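Local coordinates for mitomycin biosynthesis 6-O-methyltransferase (PDB 3GWZ), which transfers the methyl group of S-adenosyl-L-methionine to the 6-hydroxyl of demethylated mitomycins A and B, giving their quinone methoxy group, at residues Ile265-His279 / Ile293-Asp307. Sequence-based numbering, arbitrary orientation. Where two conformers were deposited one is given.
With SAH (S-adenosyl-L-homocysteine), chain G.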
ATOM      1  N   ILE A 265      31.017  -7.411 -24.880  1.00 20.57           N
ATOM      2  CA  ILE A 265      30.048  -8.495 -24.753  1.00 20.10           C
ATOM      3  C   ILE A 265      30.810  -9.712 -24.251  1.00 23.20           C
ATOM      4  O   ILE A 265      31.755 -10.144 -24.900  1.00 25.50           O
ATOM      5  CB  ILE A 265      29.412  -8.871 -26.106  1.00 18.89           C
ATOM      6  CG1 ILE A 265      28.669  -7.679 -26.716  1.00 16.59           C
ATOM      7  CG2 ILE A 265      28.464 -10.046 -25.933  1.00 18.18           C
ATOM      8  CD1 ILE A 265      27.383  -7.325 -26.000  1.00 16.83           C
ATOM      9  N   PRO A 266      30.415 -10.261 -23.089  1.00 24.94           N
ATOM     10  CA  PRO A 266      31.117 -11.432 -22.544  1.00 23.13           C
ATOM     11  C   PRO A 266      31.209 -12.553 -23.567  1.00 21.81           C
ATOM     12  O   PRO A 266      30.212 -12.920 -24.195  1.00 24.23           O
ATOM     13  CB  PRO A 266      30.224 -11.868 -21.382  1.00 24.40           C
ATOM     14  CG  PRO A 266      29.537 -10.613 -20.956  1.00 24.98           C
ATOM     15  CD  PRO A 266      29.330  -9.805 -22.208  1.00 23.07           C
ATOM     16  N   ASP A 267      32.404 -13.110 -23.711  1.00 24.99           N
ATOM     17  CA  ASP A 267      32.665 -14.095 -24.741  1.00 22.21           C
ATOM     18  C   ASP A 267      32.248 -15.520 -24.350  1.00 24.30           C
ATOM     19  O   ASP A 267      32.362 -15.929 -23.191  1.00 24.77           O
ATOM     20  CB  ASP A 267      34.152 -14.047 -25.120  1.00 29.53           C
ATOM     21  CG  ASP A 267      34.524 -15.086 -26.150  1.00 41.06           C
ATOM     22  OD1 ASP A 267      34.089 -14.956 -27.316  1.00 44.86           O
ATOM     23  OD2 ASP A 267      35.258 -16.033 -25.792  1.00 46.86           O
ATOM     24  N   GLY A 268      31.747 -16.265 -25.333  1.00 29.32           N
ATOM     25  CA  GLY A 268      31.564 -17.698 -25.200  1.00 26.26           C
ATOM     26  C   GLY A 268      30.411 -18.236 -24.367  1.00 27.72           C
ATOM     27  O   GLY A 268      30.514 -19.334 -23.828  1.00 23.30           O
ATOM     28  N   ALA A 269      29.311 -17.496 -24.260  1.00 19.53           N
ATOM     29  CA  ALA A 269      28.128 -18.038 -23.586  1.00 23.42           C
ATOM     30  C   ALA A 269      27.289 -18.874 -24.548  1.00 17.96           C
ATOM     31  O   ALA A 269      27.383 -18.710 -25.760  1.00 19.03           O
ATOM     32  CB  ALA A 269      27.281 -16.909 -22.982  1.00 22.87           C
ATOM     33  N   ASP A 270      26.455 -19.754 -24.003  1.00 14.17           N
ATOM     34  CA  ASP A 270      25.549 -20.570 -24.809  1.00 19.06           C
ATOM     35  C   ASP A 270      24.385 -19.768 -25.399  1.00 19.63           C
ATOM     36  O   ASP A 270      23.975 -19.983 -26.543  1.00 17.16           O
ATOM     37  CB  ASP A 270      24.989 -21.721 -23.969  1.00 16.93           C
ATOM     38  CG  ASP A 270      26.057 -22.733 -23.576  1.00 26.15           C
ATOM     39  OD1 ASP A 270      27.015 -22.915 -24.356  1.00 24.80           O
ATOM     40  OD2 ASP A 270      25.930 -23.346 -22.494  1.00 29.60           O
ATOM     41  N   VAL A 271      23.826 -18.857 -24.615  1.00 19.58           N
ATOM     42  CA  VAL A 271      22.706 -18.074 -25.119  1.00 16.40           C
ATOM     43  C   VAL A 271      22.861 -16.609 -24.729  1.00 15.56           C
ATOM     44  O   VAL A 271      23.184 -16.283 -23.578  1.00 17.57           O
ATOM     45  CB  VAL A 271      21.343 -18.654 -24.655  1.00 21.50           C
ATOM     46  CG1 VAL A 271      21.265 -18.688 -23.130  1.00 22.63           C
ATOM     47  CG2 VAL A 271      20.174 -17.855 -25.246  1.00 20.51           C
ATOM     48  N   TYR A 272      22.671 -15.728 -25.708  1.00 17.92           N
ATOM     49  CA  TYR A 272      22.659 -14.297 -25.453  1.00 14.48           C
ATOM     50  C   TYR A 272      21.233 -13.790 -25.594  1.00 15.39           C
ATOM     51  O   TYR A 272      20.493 -14.237 -26.473  1.00 15.25           O
ATOM     52  CB  TYR A 272      23.583 -13.572 -26.434  1.00 14.52           C
ATOM     53  CG  TYR A 272      25.038 -13.905 -26.192  1.00 17.07           C
ATOM     54  CD1 TYR A 272      25.831 -13.085 -25.405  1.00 17.33           C
ATOM     55  CD2 TYR A 272      25.604 -15.065 -26.717  1.00 20.56           C
ATOM     56  CE1 TYR A 272      27.153 -13.397 -25.150  1.00 21.80           C
ATOM     57  CE2 TYR A 272      26.933 -15.384 -26.478  1.00 17.89           C
ATOM     58  CZ  TYR A 272      27.700 -14.554 -25.695  1.00 19.77           C
ATOM     59  OH  TYR A 272      29.023 -14.863 -25.451  1.00 20.75           O
ATOM     60  N   LEU A 273      20.841 -12.872 -24.720  1.00 15.26           N
ATOM     61  CA  LEU A 273      19.497 -12.318 -24.776  1.00 15.93           C
ATOM     62  C   LEU A 273      19.607 -10.807 -24.884  1.00 15.21           C
ATOM     63  O   LEU A 273      20.470 -10.200 -24.256  1.00 14.36           O
ATOM     64  CB  LEU A 273      18.692 -12.700 -23.535  1.00 14.44           C
ATOM     65  CG  LEU A 273      18.374 -14.187 -23.326  1.00 18.99           C
ATOM     66  CD1 LEU A 273      19.576 -14.901 -22.755  1.00 20.89           C
ATOM     67  CD2 LEU A 273      17.191 -14.345 -22.393  1.00 22.66           C
ATOM     68  N   ILE A 274      18.743 -10.207 -25.694  1.00 14.74           N
ATOM     69  CA  ILE A 274      18.731  -8.753 -25.860  1.00 13.71           C
ATOM     70  C   ILE A 274      17.283  -8.307 -26.094  1.00 13.73           C
ATOM     71  O   ILE A 274      16.728  -8.487 -27.166  1.00 14.76           O
ATOM     72  CB  ILE A 274      19.702  -8.296 -26.976  1.00 15.17           C
ATOM     73  CG1 ILE A 274      19.837  -6.770 -27.008  1.00 11.78           C
ATOM     74  CG2 ILE A 274      19.289  -8.840 -28.348  1.00 14.08           C
ATOM     75  CD1 ILE A 274      21.076  -6.292 -27.785  1.00 13.65           C
ATOM     76  N   LYS A 275      16.668  -7.763 -25.053  1.00 15.77           N
ATOM     77  CA  LYS A 275      15.231  -7.502 -25.057  1.00 12.78           C
ATOM     78  C   LYS A 275      14.975  -6.011 -24.938  1.00 13.24           C
ATOM     79  O   LYS A 275      15.456  -5.383 -23.996  1.00 12.47           O
ATOM     80  CB  LYS A 275      14.564  -8.236 -23.880  1.00 11.65           C
ATOM     81  CG  LYS A 275      13.079  -7.944 -23.717  1.00 14.75           C
ATOM     82  CD  LYS A 275      12.382  -8.957 -22.799  1.00 14.34           C
ATOM     83  CE  LYS A 275      12.613  -8.668 -21.313  1.00 14.87           C
ATOM     84  NZ  LYS A 275      11.899  -7.443 -20.832  1.00 15.42           N
ATOM     85  N   HIS A 276      14.226  -5.463 -25.897  1.00 11.73           N
ATOM     86  CA  HIS A 276      13.858  -4.053 -25.924  1.00 13.04           C
ATOM     87  C   HIS A 276      15.086  -3.153 -25.847  1.00 16.92           C
ATOM     88  O   HIS A 276      15.075  -2.101 -25.196  1.00 14.38           O
ATOM     89  CB  HIS A 276      12.863  -3.724 -24.802  1.00 15.19           C
ATOM     90  CG  HIS A 276      11.540  -4.405 -24.958  1.00 13.07           C
ATOM     91  ND1 HIS A 276      10.902  -4.518 -26.176  1.00 17.82           N
ATOM     92  CD2 HIS A 276      10.732  -5.007 -24.052  1.00 14.11           C
ATOM     93  CE1 HIS A 276       9.760  -5.163 -26.014  1.00 15.15           C
ATOM     94  NE2 HIS A 276       9.633  -5.468 -24.733  1.00 17.07           N
ATOM     95  N   VAL A 277      16.150  -3.581 -26.513  1.00 11.34           N
ATOM     96  CA  VAL A 277      17.354  -2.772 -26.589  1.00  9.55           C
ATOM     97  C   VAL A 277      17.542  -2.272 -28.012  1.00 12.50           C
ATOM     98  O   VAL A 277      17.682  -1.071 -28.240  1.00 10.31           O
ATOM     99  CB  VAL A 277      18.608  -3.540 -26.094  1.00 14.63           C
ATOM    100  CG1 VAL A 277      19.902  -2.835 -26.552  1.00 10.53           C
ATOM    101  CG2 VAL A 277      18.577  -3.668 -24.579  1.00 11.69           C
ATOM    102  N   LEU A 278      17.515  -3.186 -28.980  1.00 12.23           N
ATOM    103  CA  LEU A 278      17.847  -2.804 -30.347  1.00 13.68           C
ATOM    104  C   LEU A 278      16.888  -1.754 -30.893  1.00 14.01           C
ATOM    105  O   LEU A 278      17.275  -0.938 -31.718  1.00 12.13           O
ATOM    106  CB  LEU A 278      17.899  -4.020 -31.271  1.00 13.02           C
ATOM    107  CG  LEU A 278      18.985  -5.022 -30.881  1.00 14.97           C
ATOM    108  CD1 LEU A 278      18.999  -6.191 -31.854  1.00 17.39           C
ATOM    109  CD2 LEU A 278      20.355  -4.332 -30.826  1.00 13.20           C
ATOM    110  N   HIS A 279      15.643  -1.757 -30.428  1.00 12.19           N
ATOM    111  CA  HIS A 279      14.693  -0.772 -30.936  1.00 13.17           C
ATOM    112  C   HIS A 279      14.969   0.659 -30.445  1.00 13.11           C
ATOM    113  O   HIS A 279      14.343   1.617 -30.915  1.00 12.43           O
ATOM    114  CB  HIS A 279      13.239  -1.216 -30.717  1.00 13.67           C
ATOM    115  CG  HIS A 279      12.779  -1.167 -29.294  1.00 13.00           C
ATOM    116  ND1 HIS A 279      11.475  -1.437 -28.930  1.00 14.75           N
ATOM    117  CD2 HIS A 279      13.430  -0.855 -28.147  1.00 13.03           C
ATOM    118  CE1 HIS A 279      11.346  -1.310 -27.621  1.00 14.85           C
ATOM    119  NE2 HIS A 279      12.516  -0.954 -27.121  1.00 14.25           N
ATOM    120  N   ILE A 293      28.305  -8.868 -30.669  1.00 18.79           N
ATOM    121  CA  ILE A 293      27.682 -10.083 -30.166  1.00 19.18           C
ATOM    122  C   ILE A 293      28.135 -11.272 -31.006  1.00 19.81           C
ATOM    123  O   ILE A 293      28.560 -12.291 -30.475  1.00 18.96           O
ATOM    124  CB  ILE A 293      26.141  -9.991 -30.182  1.00 19.36           C
ATOM    125  CG1 ILE A 293      25.666  -8.917 -29.200  1.00 17.41           C
ATOM    126  CG2 ILE A 293      25.515 -11.334 -29.838  1.00 17.50           C
ATOM    127  CD1 ILE A 293      24.186  -8.599 -29.338  1.00 18.99           C
ATOM    128  N   ALA A 294      28.067 -11.130 -32.325  1.00 19.37           N
ATOM    129  CA  ALA A 294      28.495 -12.201 -33.220  1.00 20.33           C
ATOM    130  C   ALA A 294      29.913 -12.694 -32.898  1.00 24.50           C
ATOM    131  O   ALA A 294      30.181 -13.896 -32.924  1.00 23.74           O
ATOM    132  CB  ALA A 294      28.402 -11.741 -34.684  1.00 23.15           C
ATOM    133  N   THR A 295      30.805 -11.755 -32.608  0.73 22.96           N
ATOM    134  CA  THR A 295      32.196 -12.067 -32.288  0.73 24.16           C
ATOM    135  C   THR A 295      32.308 -12.920 -31.027  0.73 30.11           C
ATOM    136  O   THR A 295      33.173 -13.796 -30.923  0.73 24.31           O
ATOM    137  CB  THR A 295      33.014 -10.774 -32.112  0.73 24.36           C
ATOM    138  OG1 THR A 295      33.093 -10.090 -33.370  0.73 27.02           O
ATOM    139  CG2 THR A 295      34.420 -11.079 -31.619  0.73 30.86           C
ATOM    140  N   ALA A 296      31.411 -12.672 -30.078  1.00 23.36           N
ATOM    141  CA  ALA A 296      31.452 -13.339 -28.781  1.00 21.70           C
ATOM    142  C   ALA A 296      30.817 -14.725 -28.835  1.00 24.87           C
ATOM    143  O   ALA A 296      30.975 -15.526 -27.914  1.00 25.95           O
ATOM    144  CB  ALA A 296      30.747 -12.486 -27.722  1.00 21.16           C
HETATM  145  N   MSE A 297      30.083 -15.001 -29.905  1.00 22.49           N
HETATM  146  CA  MSE A 297      29.310 -16.234 -29.979  1.00 23.16           C
HETATM  147  C   MSE A 297      30.145 -17.440 -30.408  1.00 32.17           C
HETATM  148  O   MSE A 297      31.031 -17.331 -31.257  1.00 30.01           O
HETATM  149  CB  MSE A 297      28.115 -16.064 -30.918  1.00 23.45           C
HETATM  150  CG  MSE A 297      27.033 -15.147 -30.350  1.00 22.50           C
HETATM  151 SE   MSE A 297      25.635 -14.728 -31.627  0.65 23.10          SE
HETATM  152  CE  MSE A 297      24.836 -16.493 -31.752  1.00 17.68           C
ATOM    153  N   LYS A 298      29.852 -18.588 -29.806  1.00 25.39           N
ATOM    154  CA  LYS A 298      30.400 -19.853 -30.274  1.00 32.17           C
ATOM    155  C   LYS A 298      29.538 -20.352 -31.423  1.00 34.50           C
ATOM    156  O   LYS A 298      28.372 -19.972 -31.539  1.00 31.79           O
ATOM    157  CB  LYS A 298      30.405 -20.889 -29.146  1.00 37.90           C
ATOM    158  CG  LYS A 298      31.227 -20.484 -27.941  1.00 33.82           C
ATOM    159  CD  LYS A 298      31.175 -21.546 -26.856  1.00 35.65           C
ATOM    160  CE  LYS A 298      29.748 -21.855 -26.444  1.00 31.57           C
ATOM    161  NZ  LYS A 298      29.698 -22.644 -25.182  1.00 32.35           N
ATOM    162  N   PRO A 299      30.103 -21.211 -32.278  1.00 32.58           N
ATOM    163  CA  PRO A 299      29.330 -21.730 -33.409  1.00 29.73           C
ATOM    164  C   PRO A 299      27.970 -22.275 -32.977  1.00 31.33           C
ATOM    165  O   PRO A 299      26.999 -22.180 -33.724  1.00 30.35           O
ATOM    166  CB  PRO A 299      30.215 -22.863 -33.938  1.00 37.27           C
ATOM    167  CG  PRO A 299      31.604 -22.421 -33.597  1.00 42.72           C
ATOM    168  CD  PRO A 299      31.496 -21.694 -32.281  1.00 40.18           C
ATOM    169  N   ASP A 300      27.910 -22.837 -31.775  1.00 29.57           N
ATOM    170  CA  ASP A 300      26.687 -23.450 -31.269  1.00 30.02           C
ATOM    171  C   ASP A 300      25.837 -22.468 -30.445  1.00 28.90           C
ATOM    172  O   ASP A 300      24.735 -22.797 -30.015  1.00 25.24           O
ATOM    173  CB  ASP A 300      27.019 -24.696 -30.437  1.00 35.21           C
ATOM    174  CG  ASP A 300      28.241 -24.500 -29.533  1.00 52.18           C
ATOM    175  OD1 ASP A 300      29.317 -24.102 -30.040  1.00 50.58           O
ATOM    176  OD2 ASP A 300      28.135 -24.768 -28.314  1.00 56.62           O
ATOM    177  N   SER A 301      26.353 -21.263 -30.234  1.00 22.80           N
ATOM    178  CA  SER A 301      25.635 -20.265 -29.446  1.00 24.72           C
ATOM    179  C   SER A 301      24.354 -19.818 -30.135  1.00 25.14           C
ATOM    180  O   SER A 301      24.224 -19.917 -31.356  1.00 20.34           O
ATOM    181  CB  SER A 301      26.520 -19.046 -29.181  1.00 18.58           C
ATOM    182  OG  SER A 301      27.537 -19.359 -28.252  1.00 30.39           O
ATOM    183  N   ARG A 302      23.406 -19.327 -29.343  1.00 21.34           N
ATOM    184  CA  ARG A 302      22.197 -18.739 -29.895  1.00 19.31           C
ATOM    185  C   ARG A 302      21.992 -17.328 -29.346  1.00 21.69           C
ATOM    186  O   ARG A 302      22.338 -17.043 -28.199  1.00 16.31           O
ATOM    187  CB  ARG A 302      20.977 -19.620 -29.599  1.00 26.43           C
ATOM    188  CG  ARG A 302      20.955 -20.946 -30.366  1.00 28.20           C
ATOM    189  CD  ARG A 302      20.970 -20.704 -31.868  1.00 32.17           C
ATOM    190  NE  ARG A 302      20.830 -21.936 -32.644  1.00 37.44           N
ATOM    191  CZ  ARG A 302      21.842 -22.598 -33.196  1.00 37.84           C
ATOM    192  NH1 ARG A 302      23.089 -22.160 -33.056  1.00 28.09           N
ATOM    193  NH2 ARG A 302      21.606 -23.706 -33.889  1.00 39.48           N
ATOM    194  N   LEU A 303      21.457 -16.444 -30.183  1.00 18.48           N
ATOM    195  CA  LEU A 303      21.089 -15.101 -29.752  1.00 17.02           C
ATOM    196  C   LEU A 303      19.581 -14.963 -29.860  1.00 17.21           C
ATOM    197  O   LEU A 303      18.998 -15.324 -30.890  1.00 15.41           O
ATOM    198  CB  LEU A 303      21.761 -14.045 -30.633  1.00 15.13           C
ATOM    199  CG  LEU A 303      21.225 -12.612 -30.522  1.00 17.70           C
ATOM    200  CD1 LEU A 303      21.415 -12.073 -29.113  1.00 14.99           C
ATOM    201  CD2 LEU A 303      21.924 -11.705 -31.531  1.00 17.72           C
ATOM    202  N   LEU A 304      18.953 -14.479 -28.791  1.00 12.64           N
ATOM    203  CA  LEU A 304      17.526 -14.186 -28.815  1.00 17.06           C
ATOM    204  C   LEU A 304      17.302 -12.681 -28.819  1.00 18.61           C
ATOM    205  O   LEU A 304      17.463 -12.017 -27.798  1.00 13.60           O
ATOM    206  CB  LEU A 304      16.810 -14.787 -27.602  1.00 13.76           C
ATOM    207  CG  LEU A 304      17.038 -16.275 -27.324  1.00 18.73           C
ATOM    208  CD1 LEU A 304      16.162 -16.724 -26.154  1.00 19.38           C
ATOM    209  CD2 LEU A 304      16.759 -17.111 -28.570  1.00 18.20           C
ATOM    210  N   VAL A 305      16.932 -12.142 -29.972  1.00 15.35           N
ATOM    211  CA  VAL A 305      16.499 -10.768 -30.026  1.00 12.51           C
ATOM    212  C   VAL A 305      15.021 -10.757 -29.641  1.00 16.65           C
ATOM    213  O   VAL A 305      14.190 -11.350 -30.313  1.00 13.50           O
ATOM    214  CB  VAL A 305      16.712 -10.152 -31.423  1.00 14.29           C
ATOM    215  CG1 VAL A 305      16.003  -8.801 -31.503  1.00 16.56           C
ATOM    216  CG2 VAL A 305      18.197  -9.981 -31.691  1.00 17.17           C
ATOM    217  N   ILE A 306      14.706 -10.111 -28.526  1.00 14.64           N
ATOM    218  CA  ILE A 306      13.341 -10.104 -28.021  1.00 13.28           C
ATOM    219  C   ILE A 306      12.795  -8.687 -28.113  1.00 15.97           C
ATOM    220  O   ILE A 306      13.209  -7.802 -27.369  1.00 14.98           O
ATOM    221  CB  ILE A 306      13.295 -10.633 -26.576  1.00 11.38           C
ATOM    222  CG1 ILE A 306      13.925 -12.034 -26.532  1.00 16.03           C
ATOM    223  CG2 ILE A 306      11.862 -10.659 -26.049  1.00 11.90           C
ATOM    224  CD1 ILE A 306      14.204 -12.553 -25.132  1.00 15.98           C
ATOM    225  N   ASP A 307      11.895  -8.454 -29.055  1.00 16.15           N
ATOM    226  CA  ASP A 307      11.442  -7.082 -29.258  1.00 16.35           C
ATOM    227  C   ASP A 307      10.069  -7.015 -29.905  1.00 20.19           C
ATOM    228  O   ASP A 307       9.467  -8.043 -30.233  1.00 16.78           O
ATOM    229  CB  ASP A 307      12.479  -6.276 -30.061  1.00 14.92           C
ATOM    230  CG  ASP A 307      12.831  -4.944 -29.395  1.00 21.22           C
ATOM    231  OD1 ASP A 307      11.921  -4.309 -28.816  1.00 22.11           O
ATOM    232  OD2 ASP A 307      14.016  -4.528 -29.444  1.00 18.63           O
TER
HETATM  233  N   SAH G 352      16.334  -5.368 -21.284  1.00 12.43           N
HETATM  234  CA  SAH G 352      15.587  -4.544 -20.273  1.00 10.20           C
HETATM  235  CB  SAH G 352      15.778  -3.024 -20.443  1.00 11.62           C
HETATM  236  CG  SAH G 352      15.356  -2.425 -21.798  1.00 16.88           C
HETATM  237  SD  SAH G 352      15.509  -0.643 -21.809  1.00  7.27           S
HETATM  238  C   SAH G 352      14.123  -4.876 -20.346  1.00 18.92           C
HETATM  239  O   SAH G 352      13.377  -4.558 -19.415  1.00 17.14           O
HETATM  240  OXT SAH G 352      13.653  -5.475 -21.323  1.00 16.00           O
HETATM  241  C5' SAH G 352      17.089  -0.480 -22.616  1.00 12.17           C
HETATM  242  C4' SAH G 352      18.294  -0.629 -21.663  1.00 12.98           C
HETATM  243  O4' SAH G 352      19.563  -0.423 -22.328  1.00 12.80           O
HETATM  244  C3' SAH G 352      18.322   0.306 -20.449  1.00 12.81           C
HETATM  245  O3' SAH G 352      18.185  -0.479 -19.254  1.00 13.26           O
HETATM  246  C2' SAH G 352      19.696   0.980 -20.468  1.00 11.76           C
HETATM  247  O2' SAH G 352      20.329   1.043 -19.184  1.00 12.62           O
HETATM  248  C1' SAH G 352      20.504   0.046 -21.339  1.00 12.81           C
HETATM  249  N9  SAH G 352      21.625   0.684 -22.065  1.00 13.86           N
HETATM  250  C8  SAH G 352      21.561   1.803 -22.821  1.00 13.93           C
HETATM  251  N7  SAH G 352      22.772   2.078 -23.367  1.00 14.01           N
HETATM  252  C5  SAH G 352      23.622   1.104 -22.962  1.00 15.60           C
HETATM  253  C6  SAH G 352      25.045   0.777 -23.183  1.00 17.12           C
HETATM  254  N6  SAH G 352      25.788   1.592 -23.970  1.00 11.24           N
HETATM  255  N1  SAH G 352      25.554  -0.328 -22.575  1.00 13.76           N
HETATM  256  C2  SAH G 352      24.796  -1.118 -21.799  1.00 16.26           C
HETATM  257  N3  SAH G 352      23.489  -0.882 -21.557  1.00 15.46           N
HETATM  258  C4  SAH G 352      22.865   0.190 -22.105  1.00 13.53           C
HETATM  259  O   HOH W   1      16.218  -5.894 -28.453  1.00 14.09           O
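Main-chain hydrogen bonds join Asp-270 to His-276 with Arg-302 to Ile-306, beginning at Arg-302 N to Asp-270 O and ending at His-276 N to Ile-306 O. Before the strands start, Ser-301 OG donates to Ala-269 O (2.6 Å) and accepts from Lys-298 N, so one small hydroxyl ties the turn 298-301 to the incoming loop. Gly-268, with the positive phi that glycine tolerates well, gives its N-H to Ala-296 O at the helix end. Close by, Tyr-272 OH reaches back to donate to Pro-266 O (2.6 Å) and accept from Ala-269 N, which fixes the ring's outer end.

Apolar packing fills the side facing helix 283-296. Met-297, a selenomethionine, lays CG obliquely against Tyr-272 CE2 (3.9 Å), while Ala-296 is small enough to fit its CB against Ile-265 CG2. Ile-274 has CG1 anti to the backbone N (chi1 -172°), bringing CD1 near Ile-293 CD1 and leaving CG2 alongside Val-305 CG2 (3.7 Å). Strand 271-275, helix 283-296 and strand 302-308 form a beta-alpha-beta crossover of the class I methyltransferase fold, the parallel strands adjacent in the sheet. On the opposite face of the sheet from Tyr-272 and Ile-274, Val-271 CG2 meets Leu-304 CG.

Charged groups mark both ends. Lys-298 NZ bridges to Asp-270 OD1 (2.8 Å), whose other oxygen takes the N-H of Ala-204. At the C-terminal ends of the strands, where the cofactor binds, Lys-275 bends at its last two torsions to put NZ on the S-adenosyl-L-homocysteine carboxylate oxygen OXT (2.7 Å). His-276 ND1 donates to Asp-307 OD1 (2.8 Å) from above the carboxylate plane, and NE2 bonds Glu-190. The same carboxylate lies over one face of His-279, the inferred proton acceptor, whose ND1 pairs with Glu-333; a water links Asp-307 OD2 to Ile-274 O and Val-277 N.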